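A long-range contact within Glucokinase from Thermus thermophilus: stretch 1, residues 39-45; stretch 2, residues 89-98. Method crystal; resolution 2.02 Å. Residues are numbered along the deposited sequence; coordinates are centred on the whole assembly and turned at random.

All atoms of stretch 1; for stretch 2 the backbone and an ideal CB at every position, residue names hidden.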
ATOM      1  N   VAL B  39      13.204  42.222  11.169  1.00 23.54           N
ATOM      2  CA  VAL B  39      13.451  40.944  11.815  1.00 22.33           C
ATOM      3  C   VAL B  39      14.926  40.833  12.184  1.00 23.18           C
ATOM      4  O   VAL B  39      15.296  40.447  13.296  1.00 22.79           O
ATOM      5  CB  VAL B  39      13.039  39.761  10.914  1.00 23.02           C
ATOM      6  CG1 VAL B  39      13.489  38.407  11.540  1.00 22.07           C
ATOM      7  CG2 VAL B  39      11.519  39.778  10.731  1.00 19.83           C
ATOM      8  N   ALA B  40      15.778  41.188  11.254  1.00 21.99           N
ATOM      9  CA  ALA B  40      17.205  41.151  11.515  1.00 22.84           C
ATOM     10  C   ALA B  40      17.578  42.090  12.676  1.00 23.20           C
ATOM     11  O   ALA B  40      18.374  41.699  13.556  1.00 21.93           O
ATOM     12  CB  ALA B  40      17.965  41.499  10.237  1.00 22.03           C
ATOM     13  N   GLU B  41      17.007  43.309  12.709  1.00 23.68           N
ATOM     14  CA  GLU B  41      17.237  44.209  13.869  1.00 24.86           C
ATOM     15  C   GLU B  41      16.701  43.617  15.175  1.00 24.26           C
ATOM     16  O   GLU B  41      17.363  43.702  16.210  1.00 24.89           O
ATOM     17  CB  GLU B  41      16.624  45.599  13.685  1.00 26.00           C
ATOM     18  CG  GLU B  41      17.198  46.382  12.515  1.00 31.34           C
ATOM     19  CD  GLU B  41      16.321  47.555  12.059  1.00 37.95           C
ATOM     20  OE1 GLU B  41      16.628  48.110  10.979  1.00 42.96           O
ATOM     21  OE2 GLU B  41      15.333  47.910  12.758  1.00 42.11           O
ATOM     22  N   ALA B  42      15.514  43.028  15.133  1.00 23.24           N
ATOM     23  CA  ALA B  42      14.981  42.408  16.338  1.00 23.08           C
ATOM     24  C   ALA B  42      15.892  41.294  16.855  1.00 22.71           C
ATOM     25  O   ALA B  42      16.075  41.165  18.055  1.00 23.26           O
ATOM     26  CB  ALA B  42      13.581  41.859  16.093  1.00 23.39           C
ATOM     27  N   LEU B  43      16.430  40.487  15.944  1.00 22.02           N
ATOM     28  CA  LEU B  43      17.377  39.415  16.302  1.00 21.02           C
ATOM     29  C   LEU B  43      18.638  39.966  16.970  1.00 21.83           C
ATOM     30  O   LEU B  43      19.061  39.467  18.034  1.00 21.03           O
ATOM     31  CB  LEU B  43      17.728  38.572  15.057  1.00 19.66           C
ATOM     32  CG  LEU B  43      16.603  37.608  14.539  1.00 19.53           C
ATOM     33  CD1 LEU B  43      16.951  37.022  13.134  1.00 17.85           C
ATOM     34  CD2 LEU B  43      16.298  36.483  15.542  1.00 16.66           C
ATOM     35  N   ALA B  44      19.237  40.997  16.377  1.00 21.94           N
ATOM     36  CA  ALA B  44      20.452  41.603  16.935  1.00 22.54           C
ATOM     37  C   ALA B  44      20.188  42.214  18.330  1.00 23.87           C
ATOM     38  O   ALA B  44      20.993  42.065  19.243  1.00 24.29           O
ATOM     39  CB  ALA B  44      20.994  42.669  15.972  1.00 23.00           C
ATOM     40  N   GLU B  45      19.064  42.914  18.467  1.00 24.49           N
ATOM     41  CA  GLU B  45      18.675  43.527  19.718  1.00 26.92           C
ATOM     42  C   GLU B  45      18.434  42.465  20.777  1.00 26.03           C
ATOM     43  O   GLU B  45      18.832  42.645  21.923  1.00 26.92           O
ATOM     44  CB  GLU B  45      17.412  44.376  19.529  1.00 27.38           C
ATOM     45  CG  GLU B  45      17.727  45.726  18.866  1.00 34.48           C
ATOM     46  CD  GLU B  45      16.478  46.459  18.327  1.00 40.99           C
ATOM     47  OE1 GLU B  45      15.311  46.027  18.599  1.00 43.12           O
ATOM     48  OE2 GLU B  45      16.694  47.484  17.626  1.00 45.00           O
ATOM     49  N   UNK B  89      19.009  37.205   3.242  1.00 32.78           N
ATOM     50  CA  UNK B  89      20.386  36.841   3.632  1.00 31.74           C
ATOM     51  C   UNK B  89      20.724  37.172   5.080  1.00 30.77           C
ATOM     52  O   UNK B  89      21.665  37.931   5.357  1.00 31.05           O
ATOM     53  CB  UNK B  89      21.385  37.553   2.718  1.00 31.74           C
ATOM     54  N   UNK B  90      19.982  36.540   5.985  1.00 29.28           N
ATOM     55  CA  UNK B  90      20.117  36.733   7.402  1.00 27.56           C
ATOM     56  C   UNK B  90      21.542  36.576   7.916  1.00 26.72           C
ATOM     57  O   UNK B  90      21.950  37.342   8.783  1.00 27.17           O
ATOM     58  CB  UNK B  90      19.198  35.751   8.132  1.00 27.56           C
ATOM     59  N   UNK B  91      22.301  35.608   7.414  1.00 25.11           N
ATOM     60  CA  UNK B  91      23.575  35.304   8.050  1.00 25.04           C
ATOM     61  C   UNK B  91      24.559  36.490   8.027  1.00 25.71           C
ATOM     62  O   UNK B  91      25.111  36.874   9.069  1.00 24.92           O
ATOM     63  CB  UNK B  91      24.209  34.094   7.361  1.00 25.04           C
ATOM     64  N   UNK B  92      24.794  37.047   6.836  1.00 25.25           N
ATOM     65  CA  UNK B  92      25.724  38.190   6.697  1.00 24.29           C
ATOM     66  C   UNK B  92      25.203  39.420   7.409  1.00 24.04           C
ATOM     67  O   UNK B  92      25.957  40.135   8.029  1.00 24.39           O
ATOM     68  CB  UNK B  92      25.960  38.518   5.221  1.00 24.29           C
ATOM     69  N   UNK B  93      23.905  39.665   7.302  1.00 22.30           N
ATOM     70  CA  UNK B  93      23.321  40.822   7.897  1.00 22.57           C
ATOM     71  C   UNK B  93      23.545  40.719   9.400  1.00 23.81           C
ATOM     72  O   UNK B  93      24.027  41.670  10.033  1.00 25.28           O
ATOM     73  CB  UNK B  93      21.838  40.944   7.543  1.00 22.57           C
ATOM     74  N   UNK B  94      23.232  39.560   9.980  1.00 22.91           N
ATOM     75  CA  UNK B  94      23.428  39.396  11.412  1.00 23.58           C
ATOM     76  C   UNK B  94      24.873  39.525  11.821  1.00 22.98           C
ATOM     77  O   UNK B  94      25.146  40.111  12.834  1.00 21.85           O
ATOM     78  CB  UNK B  94      22.890  38.037  11.864  1.00 23.58           C
ATOM     79  N   UNK B  95      25.789  38.955  11.045  1.00 21.99           N
ATOM     80  CA  UNK B  95      27.192  39.054  11.331  1.00 22.82           C
ATOM     81  C   UNK B  95      27.604  40.523  11.313  1.00 23.08           C
ATOM     82  O   UNK B  95      28.384  40.981  12.156  1.00 22.80           O
ATOM     83  CB  UNK B  95      28.009  38.235  10.329  1.00 22.82           C
ATOM     84  N   UNK B  96      27.121  41.271  10.327  1.00 23.44           N
ATOM     85  CA  UNK B  96      27.542  42.684  10.249  1.00 24.36           C
ATOM     86  C   UNK B  96      27.029  43.487  11.444  1.00 24.76           C
ATOM     87  O   UNK B  96      27.776  44.251  12.042  1.00 26.03           O
ATOM     88  CB  UNK B  96      27.042  43.317   8.949  1.00 24.36           C
ATOM     89  N   UNK B  97      25.773  43.276  11.827  1.00 24.68           N
ATOM     90  CA  UNK B  97      25.153  43.991  12.957  1.00 25.30           C
ATOM     91  C   UNK B  97      25.813  43.695  14.315  1.00 26.47           C
ATOM     92  O   UNK B  97      25.930  44.530  15.187  1.00 26.31           O
ATOM     93  CB  UNK B  97      23.669  43.628  13.033  1.00 25.30           C
ATOM     94  N   UNK B  98      26.318  42.493  14.445  1.00 27.19           N
ATOM     95  CA  UNK B  98      26.648  41.940  15.717  1.00 27.84           C
ATOM     96  C   UNK B  98      28.172  41.840  15.872  1.00 27.43           C
ATOM     97  O   UNK B  98      28.708  41.828  16.981  1.00 27.43           O
ATOM     98  CB  UNK B  98      25.983  40.572  15.885  1.00 27.84           C
TER

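Two helical segments pack here with axes 9.8 Å apart at closest approach and N-to-C directions 46° apart. What stretch 1 offers is almost wholly apolar: the methyl groups of A40 and A44, with the side chain of L43 between them along the chain. E41, A42 and E45 lie too far round their helix to touch stretch 2.

Position 89 immediately precedes the helix, with phi/psi of -80/62, and its CB has nothing of stretch 1 nearby. Many residues would serve, including the small polar N-caps and proline, whose ring fits this phi. It is P89, and its carbonyl O accepts a weak bond from the backbone N of position 93.

Position 90 points toward stretch 1, but its ideal CB has no atom of it within 5.5 Å. The gap calls for a long apolar chain, such as leucine, isoleucine or methionine, able to reach A40 and L43. The residue is I90. With chi1 t and chi2 p, I90 CD1 lies 3.7 Å from A40 CB and 3.8 Å from L43 CD1, so a single methyl touches both residues.

Positions 91 and 92 are helical and out of reach, so stretch 1 sets no preference and polar or charged residues are acceptable. They are R91 and R92. The second forms a salt bridge along its own helix, R92 NH2 lying 2.9 Å from OE1 of the residue at position 95.

At position 93 the CB aims toward stretch 1, and its ideal position is 4.8 Å from A40 CB. A methyl there would stop short of close contact, whereas valine, isoleucine or another modest apolar chain could close the distance. I93 does so with its branch at CB: I93 CG2 rests 3.7 Å from A40 CB.

Position 94 is subtler. Its CA is 6.5 Å from the CA of A40, yet its CA-to-CB bond points sideways, and the ideal CB meets nothing within 5.5 Å. A flexible apolar chain that can turn back, leucine or methionine, is sensible. L94 has an off-rotamer chi1 of -120°, and its end comes nearer: L94 CD2 is 3.9 Å from A44 N, 4.1 Å from A44 CB and 4.3 Å from L43 CB. That backbone N already donates to A40 O, so an apolar methyl beside it leaves no donor unpaired.

Positions 95 and 96 are out of reach, and charged residues suit them as well as others. E95 completes the salt bridge with R92, while E96 makes no contact with stretch 1.

Position 97 is the tightest for CB, its ideal atom being 4.1 Å from A44 CB. Alanine is enough, because CB alone makes the contact. A97 puts its CB at that distance.

Position 98 has its ideal CB 5.4 Å from A44 CB, leaving room that nothing in stretch 1 demands be filled, so many residues, small or polar among them, would suit. T98 points toward stretch 1 without reaching contact distance.

Stretch 2 (89-98) PIRRILEEAT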
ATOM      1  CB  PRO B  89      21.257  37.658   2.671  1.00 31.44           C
ATOM      2  CG  PRO B  89      20.444  38.908   2.445  1.00 31.15           C
ATOM      3  CD  PRO B  89      18.979  38.459   2.457  1.00 33.00           C
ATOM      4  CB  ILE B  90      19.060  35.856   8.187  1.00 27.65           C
ATOM      5  CG1 ILE B  90      18.850  36.349   9.620  1.00 29.42           C
ATOM      6  CG2 ILE B  90      19.439  34.340   8.179  1.00 26.07           C
ATOM      7  CD1 ILE B  90      18.565  37.838   9.771  1.00 31.48           C
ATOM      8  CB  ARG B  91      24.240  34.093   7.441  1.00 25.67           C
ATOM      9  CG  ARG B  91      25.498  33.707   8.223  1.00 26.54           C
ATOM     10  CD  ARG B  91      26.411  32.888   7.375  1.00 33.29           C
ATOM     11  NE  ARG B  91      25.920  31.532   7.264  1.00 35.59           N
ATOM     12  CZ  ARG B  91      26.007  30.752   6.185  1.00 38.33           C
ATOM     13  NH1 ARG B  91      26.557  31.185   5.046  1.00 38.93           N
ATOM     14  NH2 ARG B  91      25.528  29.516   6.255  1.00 31.91           N
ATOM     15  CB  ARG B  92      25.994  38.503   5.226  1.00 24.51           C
ATOM     16  CG  ARG B  92      27.002  37.579   4.585  1.00 23.96           C
ATOM     17  CD  ARG B  92      28.389  37.641   5.245  1.00 26.79           C
ATOM     18  NE  ARG B  92      29.259  36.786   4.456  1.00 27.13           N
ATOM     19  CZ  ARG B  92      29.551  35.513   4.725  1.00 31.34           C
ATOM     20  NH1 ARG B  92      30.329  34.843   3.882  1.00 31.44           N
ATOM     21  NH2 ARG B  92      29.147  34.934   5.866  1.00 31.86           N
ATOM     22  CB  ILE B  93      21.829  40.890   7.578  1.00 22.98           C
ATOM     23  CG1 ILE B  93      21.610  41.210   6.095  1.00 23.29           C
ATOM     24  CG2 ILE B  93      21.174  41.988   8.389  1.00 24.29           C
ATOM     25  CD1 ILE B  93      20.208  40.994   5.623  1.00 23.48           C
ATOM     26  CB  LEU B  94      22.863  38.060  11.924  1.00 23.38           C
ATOM     27  CG  LEU B  94      21.761  38.094  12.993  1.00 27.51           C
ATOM     28  CD1 LEU B  94      21.565  36.709  13.651  1.00 25.36           C
ATOM     29  CD2 LEU B  94      21.834  39.204  14.042  1.00 21.37           C
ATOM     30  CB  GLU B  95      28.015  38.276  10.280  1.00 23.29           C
ATOM     31  CG  GLU B  95      27.837  36.739  10.434  1.00 23.12           C
ATOM     32  CD  GLU B  95      28.682  35.897   9.509  1.00 25.01           C
ATOM     33  OE1 GLU B  95      29.073  36.375   8.426  1.00 25.60           O
ATOM     34  OE2 GLU B  95      28.967  34.727   9.871  1.00 27.30           O
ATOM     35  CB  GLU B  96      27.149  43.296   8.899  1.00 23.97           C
ATOM     36  CG  GLU B  96      27.959  42.639   7.716  1.00 25.41           C
ATOM     37  CD  GLU B  96      29.407  43.122   7.662  1.00 27.38           C
ATOM     38  OE1 GLU B  96      29.668  44.251   8.093  1.00 30.58           O
ATOM     39  OE2 GLU B  96      30.289  42.391   7.189  1.00 29.24           O
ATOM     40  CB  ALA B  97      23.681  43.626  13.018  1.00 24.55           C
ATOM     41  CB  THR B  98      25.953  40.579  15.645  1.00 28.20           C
ATOM     42  OG1 THR B  98      24.920  40.459  16.629  1.00 32.67           O
ATOM     43  CG2 THR B  98      26.856  39.475  15.512  1.00 24.47           C
TER
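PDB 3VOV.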